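Local coordinates for protein Two-component sensor histidine kinase (PDB 3OLO) that probably senses a signal through its PAS domain and passes it on, as histidine kinases do, by autophosphorylation and phosphotransfer to a response regulator, at residues E24-L29 with Y37-T42; V95-T100 with S110-R115. One frame throughout, in Å; residues are numbered along the deposited sequence.

Contact 1: residues E24-L29 with Y37-T42; sequences EASFCL and YVNDAT
The first beta hairpin of the PAS fold ends here: strand 35-38 leaves its partner strand 25-29 and turns straight into helix 40-46, with Asn-39 as N-cap. Cys-28 and Tyr-37 form an antiparallel hydrogen-bonded pair, the Cys-28 N to Tyr-37 O bond lying in the carbonyl plane. Two residues on, past the non-hydrogen-bonded pair Phe-27 and Val-38, Asn-39 N donates almost along the C=O axis of Ser-26. The Asn-39 side chain then takes over from the backbone. Its CB sits near Ser-26 O, and CG, held between backbone N and carbonyl carbon (chi1 79°), sets the amide against strand 25-29. Asn-39 OD1 accepts from Ser-26 N at 3.0 Å, the donor standing above the carbonyl plane, and also from Thr-42 N at 3.0 Å, the capping bond. ND2 donates to Glu-24 O, which lies in the amide plane and also accepts from Ser-26 OG; the same ND2 reaches Ile-19 O of helix 8-21. With every polar atom of this buried amide engaged, its rotation is fixed. On the face carrying Phe-27 and Val-38, Phe-27 CB packs on Val-38 CG1, while Thr-42 OG1 meets the edge of the Phe-27 ring, 3.5 Å from CD2.

Contact 2: residues V95-T100 with S110-R115; sequences VEMSLT and SCVFVR
Segments 95-100 and 110-115, of strands 92-104 and 107-116, belong to the C-terminal hairpin of the PAS sheet, running antiparallel with axes 4.6 Å apart. Three hydrogen-bonded pairs, Glu-96 with Arg-115, Ser-98 with Phe-113 and Thr-100 with Cys-111, each contribute two bonds whose donors lie in the carbonyl planes. The face bearing Met-97, Leu-99, Val-112 and Val-114 is buried and apolar. Val-114 forks there: CG1, anti to the backbone N, rests against Val-95 CB at 3.5 Å, while CG2 lies alongside Met-97 CG. Met-97, a selenomethionine, turns about its CG-SE bond (chi3 75°), so that CE swings obliquely onto Val-112 CG1 at 3.5 Å, tighter than usual for two carbons. The other branch of Val-112, CG2, runs beside Leu-99 CG, leaving each valine wedged between two neighbours of the facing strand.

On the opposite face Glu-96 and Arg-115 run alongside each other. The glutamate is extended and the arginine bends at chi3, bringing the carboxylate over one face of the guanidinium, displaced to its rim, the two planes 75° apart. OE1 and NH1 form a salt bridge, though OE1 is modelled too close for its place to be sure; OE2 pairs with Lys-82 of strand 78-86. An alanine at Glu-96 would probably leave the charges of Arg-115 and Lys-82 without their shared carboxylate. An apolar, buried face is thus backed by a mixed one, charged at the Glu-96 end and met by the second subunit around Cys-111 and Phe-113; at the charged end a carboxylate between two cations is likely to stay ionised.

Contacts 1 and 2 follow one another along the chain and meet in a single antiparallel sheet, their centres about 9 Å apart. Strand 25-29 lies next to strand 107-116, so the N-terminal hairpin of contact 1 docks edge to edge on the C-terminal hairpin of contact 2. Probable backbone hydrogen bonds join them: Phe-27 O to Val-112 N at 2.8 Å and Ala-25 O to Val-114 N at 2.9 Å. The Phe-27 side chain touches both Val-112 and Val-114, continuing the apolar face from one hairpin to the other. Leu-18 of the second subunit packs on Ser-26 and Cys-28 of contact 1 and on Cys-111 and Phe-113 of contact 2, so this face helps form the two-chain interface.

Contact 1: residues E24-L29 with Y37-T42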
loop_
_atom_site.group_PDB
_atom_site.type_symbol
_atom_site.label_atom_id
_atom_site.label_comp_id
_atom_site.label_asym_id
_atom_site.label_seq_id
_atom_site.Cartn_x
_atom_site.Cartn_y
_atom_site.Cartn_z
ATOM N N GLU A 24 1.962 -7.276 1.041
ATOM C CA GLU A 24 3.155 -7.052 1.846
ATOM C C GLU A 24 2.829 -6.391 3.185
ATOM O O GLU A 24 2.013 -5.482 3.255
ATOM C CB GLU A 24 4.171 -6.197 1.087
ATOM C CG GLU A 24 5.288 -5.686 1.987
ATOM C CD GLU A 24 6.637 -5.635 1.293
ATOM O OE1 GLU A 24 6.688 -5.200 0.130
ATOM O OE2 GLU A 24 7.649 -6.033 1.911
ATOM N N ALA A 25 3.483 -6.844 4.245
ATOM C CA ALA A 25 3.330 -6.200 5.541
ATOM C C ALA A 25 3.886 -4.782 5.476
ATOM O O ALA A 25 5.044 -4.570 5.132
ATOM C CB ALA A 25 4.018 -7.002 6.628
ATOM N N SER A 26 3.040 -3.818 5.808
ATOM C CA SER A 26 3.385 -2.405 5.771
ATOM C C SER A 26 2.886 -1.762 7.051
ATOM O O SER A 26 1.772 -2.052 7.496
ATOM C CB SER A 26 2.686 -1.709 4.596
ATOM O OG SER A 26 2.875 -2.399 3.372
ATOM N N PHE A 27 3.675 -0.869 7.640
ATOM C CA PHE A 27 3.194 -0.167 8.831
ATOM C C PHE A 27 3.958 1.113 9.091
ATOM O O PHE A 27 5.012 1.341 8.507
ATOM C CB PHE A 27 3.251 -1.078 10.061
ATOM C CG PHE A 27 4.622 -1.617 10.364
ATOM C CD1 PHE A 27 5.548 -0.854 11.055
ATOM C CD2 PHE A 27 4.977 -2.900 9.970
ATOM C CE1 PHE A 27 6.816 -1.363 11.352
ATOM C CE2 PHE A 27 6.235 -3.416 10.256
ATOM C CZ PHE A 27 7.158 -2.647 10.943
ATOM N N CYS A 28 3.405 1.957 9.957
ATOM C CA CYS A 28 4.051 3.213 10.327
ATOM C C CYS A 28 4.431 3.208 11.803
ATOM O O CYS A 28 3.652 2.779 12.632
ATOM C CB CYS A 28 3.125 4.394 10.042
ATOM S SG CYS A 28 2.885 4.721 8.284
ATOM N N LEU A 29 5.641 3.677 12.096
ATOM C CA LEU A 29 6.134 3.845 13.454
ATOM C C LEU A 29 6.301 5.326 13.756
ATOM O O LEU A 29 6.730 6.080 12.891
ATOM C CB LEU A 29 7.500 3.181 13.595
ATOM C CG LEU A 29 7.558 1.696 13.264
ATOM C CD1 LEU A 29 9.011 1.220 13.196
ATOM C CD2 LEU A 29 6.766 0.917 14.300
ATOM N N TYR A 37 0.075 2.854 12.689
ATOM C CA TYR A 37 -0.826 2.325 11.691
ATOM C C TYR A 37 -0.251 1.010 11.197
ATOM O O TYR A 37 0.942 0.917 10.951
ATOM C CB TYR A 37 -0.974 3.317 10.528
ATOM C CG TYR A 37 -1.957 2.835 9.502
ATOM C CD1 TYR A 37 -1.581 1.919 8.531
ATOM C CD2 TYR A 37 -3.276 3.261 9.526
ATOM C CE1 TYR A 37 -2.494 1.455 7.593
ATOM C CE2 TYR A 37 -4.186 2.807 8.595
ATOM C CZ TYR A 37 -3.793 1.902 7.638
ATOM O OH TYR A 37 -4.708 1.438 6.727
ATOM N N VAL A 38 -1.087 -0.012 11.069
ATOM C CA VAL A 38 -0.638 -1.305 10.559
ATOM C C VAL A 38 -1.642 -1.798 9.551
ATOM O O VAL A 38 -2.837 -1.593 9.750
ATOM C CB VAL A 38 -0.518 -2.379 11.691
ATOM C CG1 VAL A 38 0.602 -2.024 12.640
ATOM C CG2 VAL A 38 -1.850 -2.535 12.460
ATOM N N ASN A 39 -1.173 -2.444 8.477
ATOM C CA ASN A 39 -2.081 -3.068 7.513
ATOM C C ASN A 39 -2.353 -4.526 7.875
ATOM O O ASN A 39 -1.651 -5.107 8.697
ATOM C CB ASN A 39 -1.582 -2.916 6.059
ATOM C CG ASN A 39 -0.485 -3.912 5.679
ATOM O OD1 ASN A 39 0.164 -4.508 6.528
ATOM N ND2 ASN A 39 -0.260 -4.068 4.372
ATOM N N ASP A 40 -3.393 -5.101 7.278
ATOM C CA ASP A 40 -3.802 -6.466 7.595
ATOM C C ASP A 40 -2.637 -7.467 7.495
ATOM O O ASP A 40 -2.504 -8.351 8.341
ATOM C CB ASP A 40 -4.962 -6.902 6.686
ATOM C CG ASP A 40 -6.244 -6.093 6.916
ATOM O OD1 ASP A 40 -6.331 -5.334 7.901
ATOM O OD2 ASP A 40 -7.184 -6.228 6.108
ATOM N N ALA A 41 -1.792 -7.340 6.474
ATOM C CA ALA A 41 -0.672 -8.270 6.317
ATOM C C ALA A 41 0.279 -8.224 7.529
ATOM O O ALA A 41 0.829 -9.248 7.928
ATOM C CB ALA A 41 0.098 -8.003 5.006
ATOM N N THR A 42 0.470 -7.042 8.115
ATOM C CA THR A 42 1.262 -6.923 9.340
ATOM C C THR A 42 0.623 -7.647 10.538
ATOM O O THR A 42 1.315 -8.282 11.326
ATOM C CB THR A 42 1.478 -5.443 9.721
ATOM O OG1 THR A 42 2.318 -4.821 8.749
ATOM C CG2 THR A 42 2.151 -5.327 11.089
#

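Contact 2: residues V95-T100 with S110-R115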
loop_
_atom_site.group_PDB
_atom_site.type_symbol
_atom_site.label_atom_id
_atom_site.label_comp_id
_atom_site.label_asym_id
_atom_site.label_seq_id
_atom_site.Cartn_x
_atom_site.Cartn_y
_atom_site.Cartn_z
ATOM N N VAL A 95 13.206 -11.413 8.910
ATOM C CA VAL A 95 12.536 -10.515 7.973
ATOM C C VAL A 95 13.526 -9.488 7.420
ATOM O O VAL A 95 14.635 -9.330 7.932
ATOM C CB VAL A 95 11.375 -9.745 8.641
ATOM C CG1 VAL A 95 10.373 -10.704 9.253
ATOM C CG2 VAL A 95 11.902 -8.806 9.713
ATOM N N GLU A 96 13.100 -8.796 6.372
ATOM C CA GLU A 96 13.845 -7.690 5.792
ATOM C C GLU A 96 12.942 -6.467 5.859
ATOM O O GLU A 96 11.859 -6.455 5.270
ATOM C CB GLU A 96 14.228 -8.018 4.346
ATOM C CG GLU A 96 14.808 -6.864 3.554
ATOM C CD GLU A 96 15.181 -7.275 2.133
ATOM O OE1 GLU A 96 14.383 -7.026 1.212
ATOM O OE2 GLU A 96 16.265 -7.854 1.929
HETATM N N MSE A 97 13.366 -5.461 6.619
HETATM C CA MSE A 97 12.599 -4.229 6.777
HETATM C C MSE A 97 13.171 -3.148 5.882
HETATM O O MSE A 97 14.384 -2.968 5.840
HETATM C CB MSE A 97 12.702 -3.704 8.212
HETATM C CG MSE A 97 11.981 -4.458 9.270
HETATM SE SE MSE A 97 12.395 -3.663 11.042
HETATM C CE MSE A 97 11.342 -2.050 10.973
ATOM N N SER A 98 12.296 -2.417 5.197
ATOM C CA SER A 98 12.675 -1.204 4.474
ATOM C C SER A 98 11.994 -0.008 5.128
ATOM O O SER A 98 10.778 0.015 5.291
ATOM C CB SER A 98 12.271 -1.294 3.007
ATOM O OG SER A 98 13.092 -2.216 2.319
ATOM N N LEU A 99 12.785 0.973 5.532
ATOM C CA LEU A 99 12.254 2.133 6.221
ATOM C C LEU A 99 12.441 3.373 5.383
ATOM O O LEU A 99 13.483 3.545 4.757
ATOM C CB LEU A 99 12.992 2.368 7.522
ATOM C CG LEU A 99 12.912 1.280 8.570
ATOM C CD1 LEU A 99 14.051 0.288 8.382
ATOM C CD2 LEU A 99 12.971 1.948 9.924
ATOM N N THR A 100 11.426 4.231 5.405
ATOM C CA THR A 100 11.505 5.579 4.881
ATOM C C THR A 100 11.014 6.525 5.968
ATOM O O THR A 100 9.919 6.345 6.482
ATOM C CB THR A 100 10.591 5.747 3.675
ATOM O OG1 THR A 100 10.873 4.723 2.715
ATOM C CG2 THR A 100 10.788 7.113 3.045
ATOM N N SER A 110 8.025 6.782 10.405
ATOM C CA SER A 110 8.596 6.032 9.308
ATOM C C SER A 110 7.553 5.118 8.711
ATOM O O SER A 110 6.665 4.638 9.398
ATOM C CB SER A 110 9.828 5.247 9.755
ATOM O OG SER A 110 9.509 4.386 10.819
ATOM N N CYS A 111 7.645 4.960 7.399
ATOM C CA CYS A 111 6.933 3.934 6.675
ATOM C C CYS A 111 7.850 2.739 6.603
ATOM O O CYS A 111 9.026 2.863 6.266
ATOM C CB CYS A 111 6.604 4.417 5.265
ATOM S SG CYS A 111 5.392 5.742 5.244
ATOM N N VAL A 112 7.305 1.578 6.912
ATOM C CA VAL A 112 8.092 0.374 6.970
ATOM C C VAL A 112 7.427 -0.684 6.105
ATOM O O VAL A 112 6.232 -0.921 6.229
ATOM C CB VAL A 112 8.191 -0.116 8.427
ATOM C CG1 VAL A 112 8.992 -1.391 8.518
ATOM C CG2 VAL A 112 8.813 0.960 9.289
ATOM N N PHE A 113 8.197 -1.294 5.211
ATOM C CA PHE A 113 7.745 -2.475 4.483
ATOM C C PHE A 113 8.577 -3.681 4.904
ATOM O O PHE A 113 9.804 -3.606 4.979
ATOM C CB PHE A 113 7.841 -2.236 2.985
ATOM C CG PHE A 113 6.967 -1.117 2.519
ATOM C CD1 PHE A 113 7.432 0.185 2.523
ATOM C CD2 PHE A 113 5.663 -1.359 2.124
ATOM C CE1 PHE A 113 6.624 1.222 2.111
ATOM C CE2 PHE A 113 4.851 -0.325 1.703
ATOM C CZ PHE A 113 5.329 0.966 1.711
ATOM N N VAL A 114 7.904 -4.794 5.176
ATOM C CA VAL A 114 8.567 -5.960 5.750
ATOM C C VAL A 114 8.297 -7.213 4.929
ATOM O O VAL A 114 7.153 -7.581 4.687
ATOM C CB VAL A 114 8.128 -6.175 7.199
ATOM C CG1 VAL A 114 8.975 -7.260 7.877
ATOM C CG2 VAL A 114 8.245 -4.860 7.946
ATOM N N ARG A 115 9.376 -7.843 4.476
ATOM C CA ARG A 115 9.292 -9.083 3.724
ATOM C C ARG A 115 9.727 -10.206 4.635
ATOM O O ARG A 115 10.771 -10.125 5.272
ATOM C CB ARG A 115 10.214 -9.047 2.505
ATOM C CG ARG A 115 9.715 -8.195 1.359
ATOM C CD ARG A 115 10.749 -8.089 0.245
ATOM N NE ARG A 115 11.609 -6.919 0.409
ATOM C CZ ARG A 115 12.486 -6.498 -0.499
ATOM N NH1 ARG A 115 13.225 -5.420 -0.264
ATOM N NH2 ARG A 115 12.628 -7.154 -1.643
#